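Local coordinates for protein carboxyl esterase NP (Bacillus subtilis, PDB 4CCW) that hydrolyses carboxylic esters to an alcohol and a carboxylate, as an esterase of the alpha/beta hydrolase fold, at residues N109-L112 with D113-D116; N176-E179 with K180-W184; N190-H193 with P194-K198. All coordinates share one frame; numbering follows the deposited sequence.

How the contacts relate
Following the chain from the N terminus, contact 1 comes first, on helix 104-118, which packs on strands 32-39, 82-86 and 123-128 of the central sheet. Contact 2 lies further on, over the first turns of helix 177-185, and contact 3 follows at the turn from a loop into helix 194-205. All three are local and run in series; none closes a long loop, and none nests with or crosses another. Contacts 2 and 3 have centres about 13 Å apart and touch where Leu182 meets Leu192 and Val197. Contact 1 sits across the chain's centre, its own centre about 34 Å from that of contact 2.

Contact 1. Residues N109-L112 with D113-D116; sequences NWLL and DVFD
Val114 sets its methyl CG2 over one face of the Trp110 indole, 4.2 Å from the centroid of the five-membered ring and offset toward its rim. With CG of Trp110 anti to the backbone N (chi1 159°), the indole lies beside the valine one turn later, the two side chains pointing the same way. The next bump along helix 104-118 is the branch of Leu111: its CG approaches CE1 of Phe115 at 3.8 Å, with Leu111 CD1 also resting against the ring. Met125 of strand 123-128 meets both residues, while Val86 of strand 82-86 and Thr39 of strand 32-39 meet Trp110 and Val114. On another flank Leu112 leans its CD1 against the carboxylate of Asp116, 3.6 Å from OD2. Beneath these pairs, successive i to i+4 backbone bonds hold the spacing; Phe115 N donates to Leu111 O at 2.9 Å. The polar ends look elsewhere: Trp110 NE1 bonds to Thr44 OG1, and Asp113 and Asp116 form salt bridges with Arg40 and Arg145. The helix is thus amphipathic: Trp110, Leu111, Val114 and Phe115 face the sheet, and the carboxylates pair with arginines, which probably favours their charged form.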
ATOM      1  N   ASN A 109      13.574  -8.363  -1.194  1.00 31.68           N
ATOM      2  CA  ASN A 109      14.152  -9.265  -0.189  1.00 33.55           C
ATOM      3  C   ASN A 109      13.509  -9.084   1.192  1.00 33.51           C
ATOM      4  O   ASN A 109      13.401 -10.041   1.957  1.00 34.24           O
ATOM      5  CB  ASN A 109      15.672  -9.085  -0.081  1.00 34.56           C
ATOM      6  CG  ASN A 109      16.436  -9.717  -1.239  1.00 35.74           C
ATOM      7  OD1 ASN A 109      15.941 -10.622  -1.915  1.00 35.55           O
ATOM      8  ND2 ASN A 109      17.662  -9.239  -1.466  1.00 36.16           N
ATOM      9  N   TRP A 110      13.093  -7.856   1.507  1.00 32.90           N
ATOM     10  CA  TRP A 110      12.368  -7.584   2.755  1.00 33.07           C
ATOM     11  C   TRP A 110      11.068  -8.361   2.746  1.00 32.76           C
ATOM     12  O   TRP A 110      10.754  -9.100   3.682  1.00 32.81           O
ATOM     13  CB  TRP A 110      12.123  -6.071   2.937  1.00 32.73           C
ATOM     14  CG  TRP A 110      10.990  -5.767   3.893  1.00 32.72           C
ATOM     15  CD1 TRP A 110      10.987  -5.906   5.280  1.00 33.64           C
ATOM     16  CD2 TRP A 110       9.633  -5.317   3.552  1.00 32.10           C
ATOM     17  NE1 TRP A 110       9.764  -5.567   5.809  1.00 33.72           N
ATOM     18  CE2 TRP A 110       8.905  -5.203   4.823  1.00 32.44           C
ATOM     19  CE3 TRP A 110       8.979  -4.985   2.367  1.00 30.58           C
ATOM     20  CZ2 TRP A 110       7.579  -4.794   4.874  1.00 31.78           C
ATOM     21  CZ3 TRP A 110       7.640  -4.578   2.435  1.00 30.24           C
ATOM     22  CH2 TRP A 110       6.962  -4.478   3.659  1.00 30.50           C
ATOM     23  N   LEU A 111      10.321  -8.226   1.659  1.00 31.39           N
ATOM     24  CA  LEU A 111       9.034  -8.899   1.530  1.00 31.37           C
ATOM     25  C   LEU A 111       9.194 -10.422   1.454  1.00 32.17           C
ATOM     26  O   LEU A 111       8.346 -11.161   1.972  1.00 32.25           O
ATOM     27  CB  LEU A 111       8.266  -8.335   0.333  1.00 30.17           C
ATOM     28  CG  LEU A 111       6.761  -8.616   0.216  1.00 29.95           C
ATOM     29  CD1 LEU A 111       6.003  -8.335   1.509  1.00 29.88           C
ATOM     30  CD2 LEU A 111       6.191  -7.799  -0.930  1.00 28.93           C
ATOM     31  N   LEU A 112      10.267 -10.880   0.807  1.00 32.53           N
ATOM     32  CA  LEU A 112      10.630 -12.302   0.812  1.00 33.97           C
ATOM     33  C   LEU A 112      10.654 -12.832   2.248  1.00 35.03           C
ATOM     34  O   LEU A 112       9.972 -13.812   2.559  1.00 35.48           O
ATOM     35  CB  LEU A 112      11.989 -12.529   0.126  1.00 34.81           C
ATOM     36  CG  LEU A 112      12.607 -13.942   0.185  1.00 36.41           C
ATOM     37  CD1 LEU A 112      11.723 -14.969  -0.499  1.00 36.46           C
ATOM     38  CD2 LEU A 112      14.003 -13.965  -0.432  1.00 37.16           C
ATOM     39  N   ASP A 113      11.426 -12.166   3.113  1.00 35.45           N
ATOM     40  CA  ASP A 113      11.501 -12.506   4.537  1.00 36.66           C
ATOM     41  C   ASP A 113      10.134 -12.569   5.222  1.00 36.23           C
ATOM     42  O   ASP A 113       9.855 -13.489   5.985  1.00 36.75           O
ATOM     43  CB  ASP A 113      12.375 -11.495   5.289  1.00 37.11           C
ATOM     44  CG  ASP A 113      13.840 -11.562   4.897  1.00 37.78           C
ATOM     45  OD1 ASP A 113      14.255 -12.495   4.178  1.00 38.50           O
ATOM     46  OD2 ASP A 113      14.585 -10.665   5.332  1.00 38.33           O
ATOM     47  N   VAL A 114       9.305 -11.564   4.983  1.00 34.92           N
ATOM     48  CA  VAL A 114       7.944 -11.546   5.519  1.00 34.73           C
ATOM     49  C   VAL A 114       7.175 -12.810   5.100  1.00 34.71           C
ATOM     50  O   VAL A 114       6.598 -13.503   5.947  1.00 35.03           O
ATOM     51  CB  VAL A 114       7.184 -10.286   5.052  1.00 33.50           C
ATOM     52  CG1 VAL A 114       5.721 -10.359   5.459  1.00 33.62           C
ATOM     53  CG2 VAL A 114       7.837  -9.026   5.608  1.00 33.65           C
ATOM     54  N   PHE A 115       7.183 -13.107   3.796  1.00 34.19           N
ATOM     55  CA  PHE A 115       6.533 -14.307   3.261  1.00 34.46           C
ATOM     56  C   PHE A 115       7.074 -15.563   3.946  1.00 36.09           C
ATOM     57  O   PHE A 115       6.302 -16.364   4.471  1.00 36.00           O
ATOM     58  CB  PHE A 115       6.766 -14.412   1.750  1.00 34.24           C
ATOM     59  CG  PHE A 115       5.731 -13.712   0.900  1.00 33.47           C
ATOM     60  CD1 PHE A 115       5.468 -12.349   1.043  1.00 32.63           C
ATOM     61  CD2 PHE A 115       5.070 -14.412  -0.104  1.00 33.41           C
ATOM     62  CE1 PHE A 115       4.523 -11.716   0.239  1.00 32.10           C
ATOM     63  CE2 PHE A 115       4.125 -13.783  -0.917  1.00 32.53           C
ATOM     64  CZ  PHE A 115       3.865 -12.426  -0.753  1.00 31.54           C
ATOM     65  N   ASP A 116       8.402 -15.720   3.951  1.00 36.82           N
ATOM     66  CA  ASP A 116       9.037 -16.900   4.551  1.00 38.21           C
ATOM     67  C   ASP A 116       8.669 -17.061   6.032  1.00 39.41           C
ATOM     68  O   ASP A 116       8.354 -18.169   6.493  1.00 40.20           O
ATOM     69  CB  ASP A 116      10.565 -16.850   4.379  1.00 38.86           C
ATOM     70  CG  ASP A 116      11.011 -16.997   2.928  1.00 38.44           C
ATOM     71  OD1 ASP A 116      10.211 -17.436   2.064  1.00 37.77           O
ATOM     72  OD2 ASP A 116      12.187 -16.685   2.645  1.00 38.34           O
TER

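Contact 2. Residues N176-E179 with K180-W184; sequences NGVE and KFLNW
Lys180 bends back to the OD1/ND2 end of the Asn176 amide, one turn earlier at the start of helix 177-185. A bend at chi2 (-91°) swings its chain obliquely past the asparagine, bringing CE to 3.3 Å from Asn176 OD1 and 3.4 Å from ND2, while CG rests 3.2 Å from Asn176 O. Asn176 occupies the N-cap position but makes no capping bond with its side chain; its carbonyl O instead accepts from Lys180 N at 3.1 Å, nearly in line with the C=O bond. Glu179 keeps CG anti to the backbone N (chi1 -173°), which lays this methylene 3.6 Å from ND2 of Asn183. The planes of the Glu179 carboxylate and the Asn183 amide are 17° apart. Asn183 OD1 is held by Gln189, and Asn183 N donates to Glu179 O. On the inner flank CG1 of Val178 meets CD1 of Leu182 at 4.1 Å, side by side; the valine also packs on helix 194-205. The Phe181 side chain touches the bound (2-hydroxyethoxy)acetic acid and lies about 6 Å from that of His273, probably the catalytic proton acceptor. This is an amphipathic alpha-helix with a polar outer face, its inner face contributing to the ligand pocket of an alpha/beta hydrolase.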
ATOM      1  N   ASN A 176      -1.173  24.425   6.543  1.00 40.73           N
ATOM      2  CA  ASN A 176      -2.351  23.552   6.417  1.00 40.74           C
ATOM      3  C   ASN A 176      -2.174  22.433   5.376  1.00 39.20           C
ATOM      4  O   ASN A 176      -3.125  22.021   4.702  1.00 37.63           O
ATOM      5  CB  ASN A 176      -3.610  24.392   6.145  1.00 42.71           C
ATOM      6  CG  ASN A 176      -3.548  25.142   4.821  1.00 43.21           C
ATOM      7  OD1 ASN A 176      -2.469  25.396   4.278  1.00 42.89           O
ATOM      8  ND2 ASN A 176      -4.716  25.510   4.297  1.00 44.29           N
ATOM      9  N   GLY A 177      -0.943  21.938   5.267  1.00 38.12           N
ATOM     10  CA  GLY A 177      -0.582  20.930   4.272  1.00 36.70           C
ATOM     11  C   GLY A 177      -1.402  19.653   4.254  1.00 36.15           C
ATOM     12  O   GLY A 177      -1.642  19.082   3.182  1.00 35.37           O
ATOM     13  N   VAL A 178      -1.824  19.179   5.427  1.00 36.86           N
ATOM     14  CA  VAL A 178      -2.617  17.957   5.494  1.00 36.50           C
ATOM     15  C   VAL A 178      -3.976  18.139   4.823  1.00 36.28           C
ATOM     16  O   VAL A 178      -4.398  17.301   4.026  1.00 34.25           O
ATOM     17  CB  VAL A 178      -2.773  17.435   6.937  1.00 38.45           C
ATOM     18  CG1 VAL A 178      -3.926  16.447   7.037  1.00 38.40           C
ATOM     19  CG2 VAL A 178      -1.475  16.784   7.391  1.00 38.59           C
ATOM     20  N   GLU A 179      -4.634  19.251   5.142  1.00 37.35           N
ATOM     21  CA  GLU A 179      -5.920  19.600   4.556  1.00 38.55           C
ATOM     22  C   GLU A 179      -5.832  19.839   3.046  1.00 36.56           C
ATOM     23  O   GLU A 179      -6.712  19.410   2.298  1.00 35.94           O
ATOM     24  CB  GLU A 179      -6.485  20.840   5.249  1.00 41.65           C
ATOM     25  CG  GLU A 179      -7.899  21.193   4.820  1.00 44.81           C
ATOM     26  CD  GLU A 179      -8.417  22.426   5.517  1.00 47.59           C
ATOM     27  OE1 GLU A 179      -8.878  22.310   6.671  1.00 50.66           O
ATOM     28  OE2 GLU A 179      -8.371  23.510   4.905  1.00 49.23           O
ATOM     29  N   LYS A 180      -4.774  20.528   2.614  1.00 35.23           N
ATOM     30  CA  LYS A 180      -4.521  20.778   1.195  1.00 34.11           C
ATOM     31  C   LYS A 180      -4.347  19.471   0.439  1.00 32.29           C
ATOM     32  O   LYS A 180      -4.945  19.276  -0.615  1.00 31.67           O
ATOM     33  CB  LYS A 180      -3.252  21.610   1.004  1.00 34.71           C
ATOM     34  CG  LYS A 180      -3.280  23.002   1.609  1.00 37.10           C
ATOM     35  CD  LYS A 180      -3.784  24.046   0.632  1.00 39.06           C
ATOM     36  CE  LYS A 180      -3.413  25.440   1.119  1.00 41.07           C
ATOM     37  NZ  LYS A 180      -4.126  26.512   0.375  1.00 43.98           N
ATOM     38  N   PHE A 181      -3.510  18.587   0.977  1.00 31.03           N
ATOM     39  CA  PHE A 181      -3.250  17.284   0.366  1.00 30.42           C
ATOM     40  C   PHE A 181      -4.549  16.490   0.181  1.00 30.80           C
ATOM     41  O   PHE A 181      -4.846  16.014  -0.918  1.00 30.11           O
ATOM     42  CB  PHE A 181      -2.245  16.513   1.226  1.00 29.99           C
ATOM     43  CG  PHE A 181      -1.881  15.150   0.695  1.00 30.02           C
ATOM     44  CD1 PHE A 181      -0.797  14.992  -0.164  1.00 29.19           C
ATOM     45  CD2 PHE A 181      -2.577  14.020   1.115  1.00 30.72           C
ATOM     46  CE1 PHE A 181      -0.443  13.738  -0.638  1.00 29.79           C
ATOM     47  CE2 PHE A 181      -2.224  12.764   0.651  1.00 31.39           C
ATOM     48  CZ  PHE A 181      -1.157  12.622  -0.223  1.00 30.20           C
ATOM     49  N   LEU A 182      -5.339  16.388   1.246  1.00 32.50           N
ATOM     50  CA  LEU A 182      -6.554  15.565   1.215  1.00 33.88           C
ATOM     51  C   LEU A 182      -7.659  16.112   0.296  1.00 34.82           C
ATOM     52  O   LEU A 182      -8.324  15.347  -0.409  1.00 34.43           O
ATOM     53  CB  LEU A 182      -7.060  15.299   2.640  1.00 35.80           C
ATOM     54  CG  LEU A 182      -6.182  14.348   3.469  1.00 36.04           C
ATOM     55  CD1 LEU A 182      -6.694  14.255   4.902  1.00 38.50           C
ATOM     56  CD2 LEU A 182      -6.061  12.960   2.838  1.00 35.91           C
ATOM     57  N   ASN A 183      -7.820  17.429   0.275  1.00 35.51           N
ATOM     58  CA  ASN A 183      -8.804  18.069  -0.592  1.00 36.69           C
ATOM     59  C   ASN A 183      -8.428  17.930  -2.064  1.00 35.31           C
ATOM     60  O   ASN A 183      -9.296  17.824  -2.935  1.00 35.94           O
ATOM     61  CB  ASN A 183      -8.984  19.537  -0.205  1.00 38.57           C
ATOM     62  CG  ASN A 183      -9.614  19.708   1.175  1.00 41.37           C
ATOM     63  OD1 ASN A 183     -10.040  18.737   1.805  1.00 43.09           O
ATOM     64  ND2 ASN A 183      -9.672  20.949   1.650  1.00 42.65           N
ATOM     65  N   TRP A 184      -7.125  17.930  -2.327  1.00 32.97           N
ATOM     66  CA  TRP A 184      -6.604  17.693  -3.661  1.00 31.62           C
ATOM     67  C   TRP A 184      -6.823  16.268  -4.089  1.00 31.98           C
ATOM     68  O   TRP A 184      -7.314  16.028  -5.187  1.00 32.26           O
ATOM     69  CB  TRP A 184      -5.126  18.044  -3.698  1.00 29.92           C
ATOM     70  CG  TRP A 184      -4.383  17.624  -4.944  1.00 28.94           C
ATOM     71  CD1 TRP A 184      -4.512  18.144  -6.236  1.00 28.70           C
ATOM     72  CD2 TRP A 184      -3.325  16.603  -5.046  1.00 27.73           C
ATOM     73  NE1 TRP A 184      -3.632  17.531  -7.096  1.00 27.53           N
ATOM     74  CE2 TRP A 184      -2.898  16.592  -6.451  1.00 26.84           C
ATOM     75  CE3 TRP A 184      -2.715  15.722  -4.145  1.00 27.22           C
ATOM     76  CZ2 TRP A 184      -1.902  15.740  -6.912  1.00 26.25           C
ATOM     77  CZ3 TRP A 184      -1.719  14.861  -4.629  1.00 26.67           C
ATOM     78  CH2 TRP A 184      -1.319  14.873  -5.975  1.00 26.44           C
TER

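Contact 3. Residues N190-H193 with P194-K198; sequences NVLH and PIFVK
Between His193 and Pro194 extended loop gives way to helix, psi falling from 136° at the histidine to -32° at the proline, and His193 O accepts from Val197 N at 3.0 Å to close the first turn. The imidazole turns its edge to Ile195, ND1 accepting from Ile195 N at 3.0 Å with the donor in the ring plane and an N-H...N angle of 163°, consistent with ND1 being unprotonated. The side chain of Ile195 runs alongside, its CG1 3.6 Å from CE1 of the ring. Over one face comes Pro194, whose CD sits 3.7 Å from the ring centroid in a CH-pi contact; bond and methylene together fix the rotation of the imidazole. This is a side-chain N-cap, with histidine as the capping residue and proline at N1 of helix 194-205. Leu192, just before the cap, crosses Val197 at about a right angle, its CB 3.8 Å from CG2. CD2 of Leu192 reaches CD2 of Phe196 at 4.2 Å, and Met277 of helix 275-278 touches both Leu192 and Phe196. The phenyl ring of Phe196 meets Phe65, a residue of the ligand pocket, edge-to-face, while Tyr71 OH bonds to the backbone N of His193.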
ATOM      1  N   ASN A 190     -14.216  13.426   3.538  1.00 53.48           N
ATOM      2  CA  ASN A 190     -15.098  12.972   4.615  1.00 52.76           C
ATOM      3  C   ASN A 190     -15.460  11.485   4.555  1.00 50.88           C
ATOM      4  O   ASN A 190     -16.089  10.961   5.479  1.00 50.84           O
ATOM      5  CB  ASN A 190     -16.370  13.823   4.670  1.00 57.06           C
ATOM      6  CG  ASN A 190     -16.098  15.248   5.112  1.00 59.51           C
ATOM      7  OD1 ASN A 190     -16.174  16.182   4.314  1.00 63.30           O
ATOM      8  ND2 ASN A 190     -15.772  15.421   6.389  1.00 58.36           N
ATOM      9  N   VAL A 191     -15.069  10.805   3.474  1.00 50.29           N
ATOM     10  CA  VAL A 191     -15.204   9.349   3.419  1.00 48.98           C
ATOM     11  C   VAL A 191     -14.200   8.692   4.374  1.00 45.84           C
ATOM     12  O   VAL A 191     -14.436   7.591   4.849  1.00 46.38           O
ATOM     13  CB  VAL A 191     -15.079   8.755   1.990  1.00 50.81           C
ATOM     14  CG1 VAL A 191     -16.083   9.395   1.037  1.00 54.52           C
ATOM     15  CG2 VAL A 191     -13.664   8.884   1.461  1.00 49.59           C
ATOM     16  N   LEU A 192     -13.096   9.384   4.657  1.00 43.75           N
ATOM     17  CA  LEU A 192     -12.125   8.931   5.660  1.00 40.67           C
ATOM     18  C   LEU A 192     -12.658   9.149   7.068  1.00 40.05           C
ATOM     19  O   LEU A 192     -13.196  10.213   7.376  1.00 41.63           O
ATOM     20  CB  LEU A 192     -10.801   9.689   5.519  1.00 39.98           C
ATOM     21  CG  LEU A 192      -9.990   9.639   4.225  1.00 40.36           C
ATOM     22  CD1 LEU A 192      -8.719  10.454   4.405  1.00 39.73           C
ATOM     23  CD2 LEU A 192      -9.654   8.216   3.834  1.00 39.85           C
ATOM     24  N   HIS A 193     -12.505   8.147   7.930  1.00 38.41           N
ATOM     25  CA  HIS A 193     -12.899   8.284   9.326  1.00 37.70           C
ATOM     26  C   HIS A 193     -12.024   9.310  10.022  1.00 36.78           C
ATOM     27  O   HIS A 193     -10.800   9.325   9.822  1.00 35.40           O
ATOM     28  CB  HIS A 193     -12.841   6.928  10.032  1.00 37.51           C
ATOM     29  CG  HIS A 193     -13.609   6.882  11.328  1.00 39.10           C
ATOM     30  ND1 HIS A 193     -13.133   7.410  12.474  1.00 39.27           N
ATOM     31  CD2 HIS A 193     -14.861   6.349  11.630  1.00 40.71           C
ATOM     32  CE1 HIS A 193     -14.031   7.223  13.459  1.00 41.00           C
ATOM     33  NE2 HIS A 193     -15.087   6.569  12.940  1.00 42.22           N
ATOM     34  N   PRO A 194     -12.637  10.202  10.826  1.00 37.86           N
ATOM     35  CA  PRO A 194     -11.872  11.205  11.584  1.00 38.30           C
ATOM     36  C   PRO A 194     -10.726  10.617  12.423  1.00 37.03           C
ATOM     37  O   PRO A 194      -9.699  11.269  12.589  1.00 36.72           O
ATOM     38  CB  PRO A 194     -12.927  11.843  12.489  1.00 40.81           C
ATOM     39  CG  PRO A 194     -14.212  11.658  11.757  1.00 41.72           C
ATOM     40  CD  PRO A 194     -14.093  10.342  11.043  1.00 40.05           C
ATOM     41  N   ILE A 195     -10.890   9.394  12.921  1.00 37.23           N
ATOM     42  CA  ILE A 195      -9.850   8.753  13.731  1.00 37.05           C
ATOM     43  C   ILE A 195      -8.677   8.358  12.843  1.00 35.04           C
ATOM     44  O   ILE A 195      -7.512   8.517  13.227  1.00 35.19           O
ATOM     45  CB  ILE A 195     -10.386   7.550  14.546  1.00 39.02           C
ATOM     46  CG1 ILE A 195     -11.303   8.046  15.675  1.00 41.46           C
ATOM     47  CG2 ILE A 195      -9.243   6.755  15.163  1.00 39.48           C
ATOM     48  CD1 ILE A 195     -11.922   6.955  16.526  1.00 44.53           C
ATOM     49  N   PHE A 196      -8.992   7.885  11.643  1.00 33.59           N
ATOM     50  CA  PHE A 196      -7.964   7.558  10.667  1.00 32.48           C
ATOM     51  C   PHE A 196      -7.184   8.809  10.274  1.00 31.67           C
ATOM     52  O   PHE A 196      -5.958   8.772  10.149  1.00 31.05           O
ATOM     53  CB  PHE A 196      -8.547   6.885   9.421  1.00 32.33           C
ATOM     54  CG  PHE A 196      -7.508   6.572   8.388  1.00 31.77           C
ATOM     55  CD1 PHE A 196      -6.656   5.483   8.556  1.00 32.13           C
ATOM     56  CD2 PHE A 196      -7.339   7.388   7.273  1.00 31.27           C
ATOM     57  CE1 PHE A 196      -5.674   5.203   7.623  1.00 32.29           C
ATOM     58  CE2 PHE A 196      -6.348   7.124   6.343  1.00 31.20           C
ATOM     59  CZ  PHE A 196      -5.517   6.022   6.513  1.00 31.62           C
ATOM     60  N   VAL A 197      -7.904   9.913  10.070  1.00 32.54           N
ATOM     61  CA  VAL A 197      -7.277  11.181   9.687  1.00 32.67           C
ATOM     62  C   VAL A 197      -6.369  11.684  10.805  1.00 33.26           C
ATOM     63  O   VAL A 197      -5.269  12.174  10.523  1.00 33.53           O
ATOM     64  CB  VAL A 197      -8.305  12.276   9.293  1.00 34.23           C
ATOM     65  CG1 VAL A 197      -7.601  13.601   9.005  1.00 35.89           C
ATOM     66  CG2 VAL A 197      -9.109  11.853   8.075  1.00 34.07           C
ATOM     67  N   LYS A 198      -6.838  11.588  12.053  1.00 33.97           N
ATOM     68  CA  LYS A 198      -6.029  11.949  13.218  1.00 34.94           C
ATOM     69  C   LYS A 198      -4.690  11.220  13.220  1.00 33.38           C
ATOM     70  O   LYS A 198      -3.659  11.818  13.543  1.00 33.54           O
ATOM     71  CB  LYS A 198      -6.775  11.676  14.532  1.00 37.18           C
ATOM     72  CG  LYS A 198      -7.689  12.803  14.988  1.00 40.34           C
ATOM     73  CD  LYS A 198      -8.247  12.505  16.374  1.00 43.43           C
ATOM     74  CE  LYS A 198      -9.056  13.671  16.925  1.00 47.15           C
ATOM     75  NZ  LYS A 198      -9.269  13.562  18.396  1.00 51.32           N
TER